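Local coordinates for protein tyrosine--tRNA ligase, mitochondrial (Coccidioides posadasii, PDB 5IJX) that probably catalyses the ATP-dependent charging of tRNA(Tyr) with L-tyrosine, this chain being the catalytic core of the synthetase with tyrosine bound, at residues A[109-114]-A[211-216]; A[195-200]-A[243-248]; A[174-179]-A[221-226]; A[70-75]-A[81-86]. All blocks are in the same frame, centred on the assembly; numbering follows the deposited sequence.

In the fold
From the N terminus, contact 4 closes first: a short loop brings helix 84-95 back over strand 67-72, within the first beta-alpha-beta unit of the nucleotide-binding fold. The chain then opens contact 1 at 109-114, contact 3 at 174-179 and contact 2 at 195-200, and closes them in that same order at 211-216, 221-226 and 243-248. These three loops therefore all cross one another, while contact 4 stands in series before them. Contact 1 ties the loop after strand 99-104 to helix 212-215; contacts 3 and 2 tie the starts of helices 178-186 and 198-205 to helices 217-229 and 243-259. Contacts 1, 3 and 4 touch the bound tyrosine, and contact 2 comes close through Asn245.

Contact 1 of 4, residues A[109-114]-A[211-216]; sequences AKIGDP and SIAEFC. With TYR (tyrosine), chain B.
Ile111, in the loop after strand 99-104, meets the first turn of helix 212-215 with its CA 6.2 Å from the CA of Glu214. That helix starts with a capping box: Ser211 OG accepts from Glu214 N at 3.0 Å, and in return Glu214 OE1 accepts from Ser211 N at 2.9 Å through its anti lone pair. Serine is apt at the N-cap because its short hydroxyl can accept from the N-H three residues on, which has no partner in a preceding turn. Glu214 is shared, since its OE2 pairs with Arg203. Against this turn Ile111 presents its CG2 methyl: chi1 of -61° puts CG1 beside the backbone N and CG2 anti to it, toward the helix. CG2 lies 3.6 Å from Ala213 O and 4.1 Å from Ala213 CB; the small alanine lets the branched side chain approach the helix backbone. Pro114 brings CG to 3.6 Å from Glu214 O. Between Ile111 and Pro114 the loop carries Asp113 into the tyrosine pocket, where its OD2 accepts from the ligand's amino N at 2.9 Å.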
loop_
_atom_site.group_PDB
_atom_site.type_symbol
_atom_site.label_atom_id
_atom_site.label_comp_id
_atom_site.label_asym_id
_atom_site.label_seq_id
_atom_site.Cartn_x
_atom_site.Cartn_y
_atom_site.Cartn_z
ATOM N N ALA A 109 11.613 -7.624 -5.568
ATOM C CA ALA A 109 12.600 -7.427 -6.624
ATOM C C ALA A 109 12.037 -6.628 -7.793
ATOM O O ALA A 109 12.801 -5.989 -8.526
ATOM C CB ALA A 109 13.119 -8.776 -7.114
ATOM N N LYS A 110 10.718 -6.659 -7.999
ATOM C CA LYS A 110 10.121 -5.833 -9.040
ATOM C C LYS A 110 10.278 -4.348 -8.749
ATOM O O LYS A 110 10.160 -3.535 -9.670
ATOM C CB LYS A 110 8.642 -6.182 -9.204
ATOM N N ILE A 111 10.542 -3.980 -7.498
ATOM C CA ILE A 111 10.765 -2.592 -7.120
ATOM C C ILE A 111 12.246 -2.297 -6.927
ATOM O O ILE A 111 12.715 -1.213 -7.276
ATOM C CB ILE A 111 9.965 -2.260 -5.842
ATOM C CG1 ILE A 111 8.465 -2.435 -6.089
ATOM C CG2 ILE A 111 10.263 -0.840 -5.383
ATOM C CD1 ILE A 111 7.634 -2.394 -4.828
ATOM N N GLY A 112 12.991 -3.246 -6.366
ATOM C CA GLY A 112 14.402 -3.048 -6.107
ATOM C C GLY A 112 14.649 -2.374 -4.775
ATOM O O GLY A 112 14.055 -1.332 -4.480
ATOM N N ASP A 113 15.515 -2.960 -3.963
ATOM C CA ASP A 113 15.827 -2.390 -2.660
ATOM C C ASP A 113 16.604 -1.092 -2.843
ATOM O O ASP A 113 17.703 -1.119 -3.412
ATOM C CB ASP A 113 16.638 -3.379 -1.832
ATOM C CG ASP A 113 16.738 -2.972 -0.378
ATOM O OD1 ASP A 113 16.308 -1.846 -0.047
ATOM O OD2 ASP A 113 17.254 -3.769 0.434
ATOM N N PRO A 114 16.090 0.058 -2.391
ATOM C CA PRO A 114 16.808 1.322 -2.611
ATOM C C PRO A 114 18.035 1.514 -1.733
ATOM O O PRO A 114 18.666 2.573 -1.819
ATOM C CB PRO A 114 15.745 2.387 -2.307
ATOM C CG PRO A 114 14.807 1.725 -1.377
ATOM C CD PRO A 114 14.765 0.282 -1.785
ATOM N N SER A 211 10.388 6.982 -6.422
ATOM C CA SER A 211 8.978 6.670 -6.545
ATOM C C SER A 211 8.417 6.324 -5.172
ATOM O O SER A 211 9.156 6.036 -4.227
ATOM C CB SER A 211 8.763 5.506 -7.511
ATOM O OG SER A 211 9.268 4.296 -6.970
ATOM N N ILE A 212 7.088 6.367 -5.064
ATOM C CA ILE A 212 6.437 5.897 -3.847
ATOM C C ILE A 212 6.699 4.408 -3.653
ATOM O O ILE A 212 6.863 3.931 -2.522
ATOM C CB ILE A 212 4.931 6.215 -3.895
ATOM C CG1 ILE A 212 4.710 7.733 -3.883
ATOM C CG2 ILE A 212 4.200 5.542 -2.741
ATOM C CD1 ILE A 212 5.300 8.451 -2.675
ATOM N N ALA A 213 6.743 3.650 -4.749
ATOM C CA ALA A 213 7.068 2.231 -4.647
ATOM C C ALA A 213 8.421 2.030 -3.973
ATOM O O ALA A 213 8.553 1.223 -3.045
ATOM C CB ALA A 213 7.048 1.591 -6.034
ATOM N N GLU A 214 9.443 2.763 -4.425
ATOM C CA GLU A 214 10.755 2.670 -3.792
ATOM C C GLU A 214 10.686 3.059 -2.320
ATOM O O GLU A 214 11.278 2.391 -1.462
ATOM C CB GLU A 214 11.758 3.557 -4.529
ATOM C CG GLU A 214 12.101 3.094 -5.936
ATOM C CD GLU A 214 13.031 4.056 -6.649
ATOM O OE1 GLU A 214 12.656 5.236 -6.813
ATOM O OE2 GLU A 214 14.142 3.635 -7.032
ATOM N N PHE A 215 9.966 4.139 -2.011
ATOM C CA PHE A 215 9.876 4.609 -0.633
ATOM C C PHE A 215 9.220 3.575 0.272
ATOM O O PHE A 215 9.553 3.491 1.459
ATOM C CB PHE A 215 9.103 5.928 -0.597
ATOM C CG PHE A 215 8.929 6.499 0.780
ATOM C CD1 PHE A 215 10.006 7.029 1.467
ATOM C CD2 PHE A 215 7.682 6.524 1.379
ATOM C CE1 PHE A 215 9.845 7.562 2.732
ATOM C CE2 PHE A 215 7.515 7.055 2.642
ATOM C CZ PHE A 215 8.599 7.574 3.319
ATOM N N CYS A 216 8.300 2.778 -0.268
ATOM C CA CYS A 216 7.567 1.787 0.508
ATOM C C CYS A 216 8.247 0.424 0.540
ATOM O O CYS A 216 7.699 -0.511 1.133
ATOM C CB CYS A 216 6.147 1.638 -0.053
ATOM S SG CYS A 216 5.131 3.127 0.109
HETATM N N TYR B . 16.686 -6.575 0.787
HETATM C CA TYR B . 17.299 -7.829 0.364
HETATM C C TYR B . 18.365 -7.577 -0.703
HETATM O O TYR B . 19.304 -8.359 -0.872
HETATM C CB TYR B . 16.232 -8.789 -0.174
HETATM C CG TYR B . 15.087 -9.065 0.785
HETATM C CD1 TYR B . 15.303 -9.167 2.154
HETATM C CD2 TYR B . 13.790 -9.223 0.316
HETATM C CE1 TYR B . 14.256 -9.419 3.027
HETATM C CE2 TYR B . 12.738 -9.474 1.180
HETATM C CZ TYR B . 12.975 -9.571 2.533
HETATM O OH TYR B . 11.926 -9.823 3.390
HETATM O OXT TYR B . 18.310 -6.582 -1.427
#

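Contact 2 of 4, residues A[195-200]-A[243-248]; sequences LGRDYV and YGNILF
Arg197 reaches across to Asn245 with one straight hydrogen bond, NH1 to OD1 at 3.1 Å and 166° at the hydrogen. The oxygen lies in the guanidinium plane, while the donor is tilted from the carbonyl plane of the amide; the two flat groups stand almost perpendicular, 82° apart. One guanidinium face rests on the backbone of Gly244, whose CA is 3.8 Å from Arg197 NH2. Having no side chain, glycine allows the flat cation to come down onto the first turn of helix 243-259. The opposite face is covered by the ring of Tyr199, whose CE2 sits over its centre. At the edge, in the same plane, lies Asp198 OD2, and the other carboxylate oxygen, OD1, forms a long salt bridge, 3.6 Å from Arg197 NE. The arginine chain gets to Asn245 by bending at chi2 (67°).

Farther out, the other end of the Asn245 amide is held from the pocket side: ND2 donates to Gln242 OE1 and weakly to Asp113 OD1. Gln242 and Asp113 both bind the substrate tyrosine, which makes Asn245 a second-shell residue of that site. Only a group with both an acceptor and a donor end can take from a cation on one side and give to oxygens on the other, as this amide does. The positive charge beside OD1 would probably polarise the amide and make ND2 a somewhat stronger donor.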
loop_
_atom_site.group_PDB
_atom_site.type_symbol
_atom_site.label_atom_id
_atom_site.label_comp_id
_atom_site.label_asym_id
_atom_site.label_seq_id
_atom_site.Cartn_x
_atom_site.Cartn_y
_atom_site.Cartn_z
ATOM N N LEU A 195 11.426 9.402 6.565
ATOM C CA LEU A 195 12.116 10.442 5.815
ATOM C C LEU A 195 13.501 10.732 6.374
ATOM O O LEU A 195 14.290 11.411 5.707
ATOM C CB LEU A 195 11.285 11.728 5.804
ATOM C CG LEU A 195 9.956 11.670 5.051
ATOM C CD1 LEU A 195 9.270 13.029 5.097
ATOM C CD2 LEU A 195 10.153 11.216 3.605
ATOM N N GLY A 196 13.809 10.249 7.579
ATOM C CA GLY A 196 15.155 10.354 8.111
ATOM C C GLY A 196 16.125 9.305 7.613
ATOM O O GLY A 196 17.332 9.451 7.828
ATOM N N ARG A 197 15.633 8.257 6.954
ATOM C CA ARG A 197 16.501 7.205 6.444
ATOM C C ARG A 197 17.582 7.792 5.542
ATOM O O ARG A 197 17.377 8.800 4.860
ATOM C CB ARG A 197 15.672 6.172 5.681
ATOM C CG ARG A 197 16.456 4.976 5.159
ATOM C CD ARG A 197 16.986 4.104 6.289
ATOM N NE ARG A 197 17.879 3.062 5.790
ATOM C CZ ARG A 197 17.478 1.880 5.332
ATOM N NH1 ARG A 197 16.187 1.570 5.306
ATOM N NH2 ARG A 197 18.373 1.003 4.898
ATOM N N ASP A 198 18.745 7.138 5.535
ATOM C CA ASP A 198 19.917 7.690 4.859
ATOM C C ASP A 198 19.659 7.904 3.369
ATOM O O ASP A 198 19.814 9.017 2.853
ATOM C CB ASP A 198 21.123 6.774 5.083
ATOM C CG ASP A 198 20.820 5.319 4.779
ATOM O OD1 ASP A 198 20.094 5.057 3.798
ATOM O OD2 ASP A 198 21.300 4.438 5.524
ATOM N N TYR A 199 19.271 6.844 2.651
ATOM C CA TYR A 199 19.133 6.965 1.202
ATOM C C TYR A 199 17.965 7.860 0.803
ATOM O O TYR A 199 17.940 8.352 -0.331
ATOM C CB TYR A 199 18.983 5.585 0.551
ATOM C CG TYR A 199 17.779 4.779 0.986
ATOM C CD1 TYR A 199 16.499 5.111 0.560
ATOM C CD2 TYR A 199 17.928 3.660 1.797
ATOM C CE1 TYR A 199 15.400 4.368 0.949
ATOM C CE2 TYR A 199 16.837 2.909 2.188
ATOM C CZ TYR A 199 15.575 3.268 1.763
ATOM O OH TYR A 199 14.485 2.520 2.150
ATOM N N VAL A 200 17.002 8.078 1.699
ATOM C CA VAL A 200 15.916 9.011 1.413
ATOM C C VAL A 200 16.435 10.442 1.439
ATOM O O VAL A 200 16.180 11.233 0.520
ATOM C CB VAL A 200 14.761 8.809 2.409
ATOM C CG1 VAL A 200 13.621 9.763 2.104
ATOM C CG2 VAL A 200 14.269 7.371 2.371
ATOM N N TYR A 243 21.169 -3.792 7.672
ATOM C CA TYR A 243 20.893 -3.387 9.049
ATOM C C TYR A 243 19.657 -2.495 9.127
ATOM O O TYR A 243 18.696 -2.794 9.846
ATOM C CB TYR A 243 22.112 -2.667 9.631
ATOM C CG TYR A 243 21.964 -2.258 11.080
ATOM C CD1 TYR A 243 22.356 -3.108 12.107
ATOM C CD2 TYR A 243 21.444 -1.016 11.423
ATOM C CE1 TYR A 243 22.227 -2.735 13.433
ATOM C CE2 TYR A 243 21.312 -0.637 12.746
ATOM C CZ TYR A 243 21.706 -1.500 13.746
ATOM O OH TYR A 243 21.577 -1.129 15.065
ATOM N N GLY A 244 19.665 -1.393 8.376
ATOM C CA GLY A 244 18.547 -0.466 8.426
ATOM C C GLY A 244 17.213 -1.132 8.148
ATOM O O GLY A 244 16.216 -0.847 8.818
ATOM N N ASN A 245 17.173 -2.028 7.159
ATOM C CA ASN A 245 15.921 -2.703 6.837
ATOM C C ASN A 245 15.494 -3.642 7.955
ATOM O O ASN A 245 14.293 -3.824 8.183
ATOM C CB ASN A 245 16.056 -3.474 5.522
ATOM C CG ASN A 245 16.058 -2.566 4.310
ATOM O OD1 ASN A 245 15.721 -1.386 4.407
ATOM N ND2 ASN A 245 16.427 -3.114 3.158
ATOM N N ILE A 246 16.453 -4.240 8.661
ATOM C CA ILE A 246 16.114 -5.184 9.721
ATOM C C ILE A 246 15.589 -4.439 10.939
ATOM O O ILE A 246 14.529 -4.771 11.483
ATOM C CB ILE A 246 17.332 -6.057 10.065
ATOM C CG1 ILE A 246 17.630 -7.009 8.903
ATOM C CG2 ILE A 246 17.084 -6.838 11.344
ATOM C CD1 ILE A 246 18.925 -7.776 9.040
ATOM N N LEU A 247 16.325 -3.423 11.392
ATOM C CA LEU A 247 15.835 -2.595 12.485
ATOM C C LEU A 247 14.424 -2.103 12.187
ATOM O O LEU A 247 13.500 -2.302 12.985
ATOM C CB LEU A 247 16.786 -1.419 12.714
ATOM C CG LEU A 247 16.493 -0.515 13.912
ATOM C CD1 LEU A 247 16.411 -1.315 15.199
ATOM C CD2 LEU A 247 17.569 0.551 14.021
ATOM N N PHE A 248 14.237 -1.480 11.019
ATOM C CA PHE A 248 12.910 -1.027 10.610
ATOM C C PHE A 248 11.876 -2.136 10.748
ATOM O O PHE A 248 10.746 -1.891 11.184
ATOM C CB PHE A 248 12.948 -0.519 9.166
ATOM C CG PHE A 248 11.626 -0.002 8.670
ATOM C CD1 PHE A 248 11.368 1.358 8.643
ATOM C CD2 PHE A 248 10.642 -0.875 8.226
ATOM C CE1 PHE A 248 10.152 1.839 8.186
ATOM C CE2 PHE A 248 9.425 -0.400 7.770
ATOM C CZ PHE A 248 9.180 0.958 7.749
#

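Contact 3 of 4, residues A[174-179]-A[221-226]; sequences NKQSLK and QGWDFW. With TYR (tyrosine), chain B.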
loop_
_atom_site.group_PDB
_atom_site.type_symbol
_atom_site.label_atom_id
_atom_site.label_comp_id
_atom_site.label_asym_id
_atom_site.label_seq_id
_atom_site.Cartn_x
_atom_site.Cartn_y
_atom_site.Cartn_z
ATOM N N ASN A 174 0.788 -11.635 -3.826
ATOM C CA ASN A 174 -0.187 -11.825 -4.892
ATOM C C ASN A 174 -1.595 -11.441 -4.458
ATOM O O ASN A 174 -2.427 -11.119 -5.313
ATOM C CB ASN A 174 -0.176 -13.282 -5.355
ATOM C CG ASN A 174 0.976 -13.590 -6.290
ATOM O OD1 ASN A 174 1.805 -12.727 -6.582
ATOM N ND2 ASN A 174 1.037 -14.830 -6.762
ATOM N N LYS A 175 -1.877 -11.464 -3.153
ATOM C CA LYS A 175 -3.226 -11.223 -2.655
ATOM C C LYS A 175 -3.294 -10.304 -1.443
ATOM O O LYS A 175 -4.402 -9.906 -1.071
ATOM C CB LYS A 175 -3.899 -12.557 -2.294
ATOM C CG LYS A 175 -4.096 -13.497 -3.475
ATOM N N GLN A 176 -2.174 -9.953 -0.815
ATOM C CA GLN A 176 -2.216 -9.140 0.394
ATOM C C GLN A 176 -2.909 -7.814 0.115
ATOM O O GLN A 176 -2.488 -7.056 -0.764
ATOM C CB GLN A 176 -0.802 -8.903 0.921
ATOM C CG GLN A 176 -0.744 -8.006 2.151
ATOM C CD GLN A 176 -1.558 -8.551 3.310
ATOM O OE1 GLN A 176 -1.226 -9.588 3.881
ATOM N NE2 GLN A 176 -2.634 -7.854 3.658
ATOM N N SER A 177 -3.971 -7.536 0.866
ATOM C CA SER A 177 -4.711 -6.297 0.681
ATOM C C SER A 177 -3.879 -5.104 1.129
ATOM O O SER A 177 -3.165 -5.166 2.133
ATOM C CB SER A 177 -6.014 -6.335 1.473
ATOM O OG SER A 177 -5.751 -6.337 2.866
ATOM N N LEU A 178 -3.973 -4.007 0.374
ATOM C CA LEU A 178 -3.421 -2.743 0.850
ATOM C C LEU A 178 -4.111 -2.306 2.134
ATOM O O LEU A 178 -3.471 -1.756 3.041
ATOM C CB LEU A 178 -3.567 -1.668 -0.229
ATOM C CG LEU A 178 -3.155 -0.241 0.147
ATOM C CD1 LEU A 178 -2.632 0.485 -1.080
ATOM C CD2 LEU A 178 -4.318 0.539 0.753
ATOM N N LYS A 179 -5.420 -2.546 2.224
ATOM C CA LYS A 179 -6.185 -2.147 3.400
ATOM C C LYS A 179 -5.563 -2.698 4.677
ATOM O O LYS A 179 -5.257 -1.946 5.608
ATOM C CB LYS A 179 -7.630 -2.625 3.255
ATOM C CG LYS A 179 -8.603 -1.974 4.218
ATOM C CD LYS A 179 -9.978 -2.615 4.115
ATOM C CE LYS A 179 -10.973 -1.968 5.064
ATOM N NZ LYS A 179 -12.319 -2.601 4.980
ATOM N N GLN A 221 9.188 -5.149 3.063
ATOM C CA GLN A 221 10.101 -6.087 3.709
ATOM C C GLN A 221 9.734 -6.289 5.177
ATOM O O GLN A 221 9.754 -7.421 5.682
ATOM C CB GLN A 221 11.539 -5.592 3.566
ATOM C CG GLN A 221 12.550 -6.421 4.327
ATOM C CD GLN A 221 13.965 -6.206 3.835
ATOM O OE1 GLN A 221 14.187 -5.608 2.780
ATOM N NE2 GLN A 221 14.936 -6.691 4.599
ATOM N N GLY A 222 9.385 -5.206 5.872
ATOM C CA GLY A 222 8.908 -5.341 7.235
ATOM C C GLY A 222 7.667 -6.203 7.333
ATOM O O GLY A 222 7.473 -6.909 8.325
ATOM N N TRP A 223 6.815 -6.164 6.308
ATOM C CA TRP A 223 5.605 -6.972 6.311
ATOM C C TRP A 223 5.910 -8.430 6.014
ATOM O O TRP A 223 5.209 -9.316 6.511
ATOM C CB TRP A 223 4.597 -6.430 5.297
ATOM C CG TRP A 223 3.238 -7.045 5.442
ATOM C CD1 TRP A 223 2.733 -8.102 4.739
ATOM C CD2 TRP A 223 2.210 -6.648 6.361
ATOM N NE1 TRP A 223 1.453 -8.384 5.160
ATOM C CE2 TRP A 223 1.111 -7.507 6.156
ATOM C CE3 TRP A 223 2.115 -5.650 7.336
ATOM C CZ2 TRP A 223 -0.069 -7.395 6.889
ATOM C CZ3 TRP A 223 0.944 -5.542 8.061
ATOM C CH2 TRP A 223 -0.133 -6.408 7.833
ATOM N N ASP A 224 6.931 -8.704 5.201
ATOM C CA ASP A 224 7.447 -10.065 5.118
ATOM C C ASP A 224 7.874 -10.545 6.498
ATOM O O ASP A 224 7.509 -11.647 6.933
ATOM C CB ASP A 224 8.625 -10.134 4.141
ATOM C CG ASP A 224 8.215 -9.897 2.704
ATOM O OD1 ASP A 224 7.000 -9.905 2.413
ATOM O OD2 ASP A 224 9.119 -9.717 1.862
ATOM N N PHE A 225 8.637 -9.711 7.212
ATOM C CA PHE A 225 9.069 -10.067 8.560
ATOM C C PHE A 225 7.881 -10.333 9.477
ATOM O O PHE A 225 7.912 -11.264 10.284
ATOM C CB PHE A 225 9.944 -8.957 9.139
ATOM C CG PHE A 225 10.785 -9.382 10.318
ATOM C CD1 PHE A 225 10.684 -10.658 10.855
ATOM C CD2 PHE A 225 11.679 -8.493 10.893
ATOM C CE1 PHE A 225 11.457 -11.035 11.935
ATOM C CE2 PHE A 225 12.457 -8.866 11.972
ATOM C CZ PHE A 225 12.346 -10.140 12.493
ATOM N N TRP A 226 6.834 -9.513 9.388
ATOM C CA TRP A 226 5.660 -9.706 10.235
ATOM C C TRP A 226 4.934 -10.996 9.874
ATOM O O TRP A 226 4.552 -11.779 10.756
ATOM C CB TRP A 226 4.745 -8.489 10.095
ATOM C CG TRP A 226 3.363 -8.634 10.649
ATOM C CD1 TRP A 226 2.193 -8.548 9.953
ATOM C CD2 TRP A 226 3.002 -8.862 12.015
ATOM N NE1 TRP A 226 1.124 -8.713 10.800
ATOM C CE2 TRP A 226 1.594 -8.910 12.072
ATOM C CE3 TRP A 226 3.731 -9.035 13.194
ATOM C CZ2 TRP A 226 0.903 -9.125 13.262
ATOM C CZ3 TRP A 226 3.043 -9.249 14.374
ATOM C CH2 TRP A 226 1.643 -9.291 14.400
HETATM N N TYR B . 16.686 -6.575 0.787
HETATM C CA TYR B . 17.299 -7.829 0.364
HETATM C C TYR B . 18.365 -7.577 -0.703
HETATM O O TYR B . 19.304 -8.359 -0.872
HETATM C CB TYR B . 16.232 -8.789 -0.174
HETATM C CG TYR B . 15.087 -9.065 0.785
HETATM C CD1 TYR B . 15.303 -9.167 2.154
HETATM C CD2 TYR B . 13.790 -9.223 0.316
HETATM C CE1 TYR B . 14.256 -9.419 3.027
HETATM C CE2 TYR B . 12.738 -9.474 1.180
HETATM C CZ TYR B . 12.975 -9.571 2.533
HETATM O OH TYR B . 11.926 -9.823 3.390
HETATM O OXT TYR B . 18.310 -6.582 -1.427
#
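Gln176, whose OE1 meets Trp223, has its amide nitrogen NE2 gripped twice, by the backbone Ser177 O at 3.1 Å, on a lone pair, and by the carboxylate oxygen OE2 of Glu180. With the amide held in this way, OE1 faces the edge of the Trp223 indole and accepts from its NE1, a weak bond of 3.2 Å, bent to 144° at the hydrogen. Amide and indole planes stand 72° apart, and the glutamine reaches the ring edge by bending at chi2 (58°). Tryptophan serves here because it offers an N-H at its edge and broad apolar faces: Trp226 CD1 lies over one face, and Val181, Val184 and Leu185 of helix 178-186 also pack on the indole.

The same turn of helix 217-229 points Gln221 and Asp224 the other way, into the tyrosine pocket. Asp224 OD2 takes the ligand's phenolic OH at 3.2 Å, and Gln221 OE1 accepts a weak bond from the ligand's amino N at 3.3 Å. Asp224 is itself positioned by Trp172 and Trp173, whose NE1 atoms both donate to OD1, and by Asn169 ND2 at OD2. One helical turn thus contacts both the phenol and, weakly, the amino group, and an acceptor facing the phenol oxygen is consistent with selecting tyrosine over phenylalanine.

Contact 4 of 4, residues A[70-75]-A[81-86]; sequences AGVDPT and IGHMLP. With TYR (tyrosine), chain B.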
loop_
_atom_site.group_PDB
_atom_site.type_symbol
_atom_site.label_atom_id
_atom_site.label_comp_id
_atom_site.label_asym_id
_atom_site.label_seq_id
_atom_site.Cartn_x
_atom_site.Cartn_y
_atom_site.Cartn_z
ATOM N N ALA A 70 16.357 -15.351 5.950
ATOM C CA ALA A 70 17.116 -14.395 5.159
ATOM C C ALA A 70 16.472 -14.286 3.785
ATOM O O ALA A 70 15.941 -15.264 3.252
ATOM C CB ALA A 70 18.590 -14.809 5.019
ATOM N N GLY A 71 16.515 -13.089 3.220
ATOM C CA GLY A 71 15.859 -12.806 1.952
ATOM C C GLY A 71 16.852 -12.362 0.901
ATOM O O GLY A 71 17.775 -11.598 1.190
ATOM N N VAL A 72 16.657 -12.844 -0.323
ATOM C CA VAL A 72 17.456 -12.437 -1.471
ATOM C C VAL A 72 16.514 -11.935 -2.552
ATOM O O VAL A 72 15.529 -12.605 -2.886
ATOM C CB VAL A 72 18.323 -13.589 -2.005
ATOM C CG1 VAL A 72 19.117 -13.131 -3.218
ATOM C CG2 VAL A 72 19.257 -14.076 -0.923
ATOM N N ASP A 73 16.818 -10.762 -3.098
ATOM C CA ASP A 73 16.056 -10.234 -4.215
ATOM C C ASP A 73 16.630 -10.777 -5.517
ATOM O O ASP A 73 17.809 -10.538 -5.805
ATOM C CB ASP A 73 16.088 -8.717 -4.220
ATOM C CG ASP A 73 14.807 -8.104 -3.677
ATOM O OD1 ASP A 73 14.029 -8.822 -3.011
ATOM O OD2 ASP A 73 14.581 -6.898 -3.920
ATOM N N PRO A 74 15.853 -11.516 -6.322
ATOM C CA PRO A 74 16.390 -12.043 -7.583
ATOM C C PRO A 74 16.702 -10.952 -8.597
ATOM O O PRO A 74 16.031 -10.841 -9.628
ATOM C CB PRO A 74 15.266 -12.963 -8.074
ATOM C CG PRO A 74 14.035 -12.347 -7.496
ATOM C CD PRO A 74 14.453 -11.928 -6.126
ATOM N N THR A 75 17.714 -10.133 -8.311
ATOM C CA THR A 75 18.214 -9.141 -9.254
ATOM C C THR A 75 19.555 -9.565 -9.843
ATOM O O THR A 75 20.351 -8.728 -10.272
ATOM C CB THR A 75 18.329 -7.774 -8.584
ATOM O OG1 THR A 75 19.278 -7.838 -7.514
ATOM C CG2 THR A 75 16.977 -7.342 -8.037
ATOM N N ILE A 81 28.939 -15.815 -4.048
ATOM C CA ILE A 81 29.400 -16.108 -2.698
ATOM C C ILE A 81 28.994 -15.007 -1.726
ATOM O O ILE A 81 28.861 -15.266 -0.525
ATOM C CB ILE A 81 30.928 -16.345 -2.697
ATOM C CG1 ILE A 81 31.689 -15.073 -3.079
ATOM C CG2 ILE A 81 31.271 -17.484 -3.655
ATOM C CD1 ILE A 81 33.207 -15.228 -3.037
ATOM N N GLY A 82 28.749 -13.792 -2.222
ATOM C CA GLY A 82 28.371 -12.700 -1.340
ATOM C C GLY A 82 27.143 -13.010 -0.503
ATOM O O GLY A 82 27.076 -12.650 0.675
ATOM N N HIS A 83 26.152 -13.672 -1.100
ATOM C CA HIS A 83 24.926 -14.000 -0.381
ATOM C C HIS A 83 25.120 -15.065 0.691
ATOM O O HIS A 83 24.188 -15.308 1.465
ATOM C CB HIS A 83 23.852 -14.502 -1.350
ATOM C CG HIS A 83 23.485 -13.524 -2.423
ATOM N ND1 HIS A 83 22.753 -12.384 -2.175
ATOM C CD2 HIS A 83 23.724 -13.535 -3.755
ATOM C CE1 HIS A 83 22.570 -11.725 -3.305
ATOM N NE2 HIS A 83 23.148 -12.403 -4.279
HETATM N N MSE A 84 26.283 -15.703 0.762
HETATM C CA MSE A 84 26.385 -16.967 1.481
HETATM C C MSE A 84 26.420 -16.844 3.000
HETATM O O MSE A 84 25.953 -17.744 3.695
HETATM C CB MSE A 84 27.623 -17.736 1.004
HETATM C CG MSE A 84 27.414 -18.440 -0.330
HETATM SE SE MSE A 84 25.899 -19.670 -0.305
HETATM C CE MSE A 84 26.295 -20.586 1.371
ATOM N N LEU A 85 26.946 -15.739 3.524
ATOM C CA LEU A 85 27.113 -15.640 4.974
ATOM C C LEU A 85 25.789 -15.699 5.720
ATOM O O LEU A 85 25.680 -16.491 6.673
ATOM C CB LEU A 85 27.891 -14.373 5.327
ATOM C CG LEU A 85 29.258 -14.236 4.662
ATOM C CD1 LEU A 85 29.928 -12.987 5.198
ATOM C CD2 LEU A 85 30.125 -15.469 4.890
ATOM N N PRO A 86 24.764 -14.912 5.378
ATOM C CA PRO A 86 23.458 -15.136 6.018
ATOM C C PRO A 86 23.041 -16.590 5.938
ATOM O O PRO A 86 22.666 -17.197 6.949
ATOM C CB PRO A 86 22.517 -14.217 5.229
ATOM C CG PRO A 86 23.392 -13.179 4.637
ATOM C CD PRO A 86 24.714 -13.826 4.382
HETATM N N TYR B . 16.686 -6.575 0.787
HETATM C CA TYR B . 17.299 -7.829 0.364
HETATM C C TYR B . 18.365 -7.577 -0.703
HETATM O O TYR B . 19.304 -8.359 -0.872
HETATM C CB TYR B . 16.232 -8.789 -0.174
HETATM C CG TYR B . 15.087 -9.065 0.785
HETATM C CD1 TYR B . 15.303 -9.167 2.154
HETATM C CD2 TYR B . 13.790 -9.223 0.316
HETATM C CE1 TYR B . 14.256 -9.419 3.027
HETATM C CE2 TYR B . 12.738 -9.474 1.180
HETATM C CZ TYR B . 12.975 -9.571 2.533
HETATM O OH TYR B . 11.926 -9.823 3.390
HETATM O OXT TYR B . 18.310 -6.582 -1.427
#
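His83, last residue of the HIGH signature (His80 to His83) of this synthetase class, lays its imidazole against Val72 at the end of strand 67-72, in the first beta-alpha-beta unit of the nucleotide-binding fold. The meeting is a CH-pi contact: Val72 CG1 stands 4.0 Å from the ring centroid, 26° off the normal and displaced toward CE1. A chi1 of 179° swings this methyl onto the ring. The ring of His80, the first residue of the motif, also meets that of His83. After Leu85, which packs on helix 326-333, Pro86 returns to the strand, one turn on from His83, and sets its CB 4.0 Å from Ala70 CB. A proline is readily accepted in the first turn of a helix, where its missing N-H costs little, and the small alanine lets helix and strand come near, with the CA atoms of Ala70 and Pro86 6.4 Å apart.

At Gly71, between Ala70 and Val72, the strand backbone itself faces the substrate; glycine has no CB to run into the ligand ring, and its carbonyl oxygen, Gly71 O, lies 3.5 Å from the CB of the bound tyrosine.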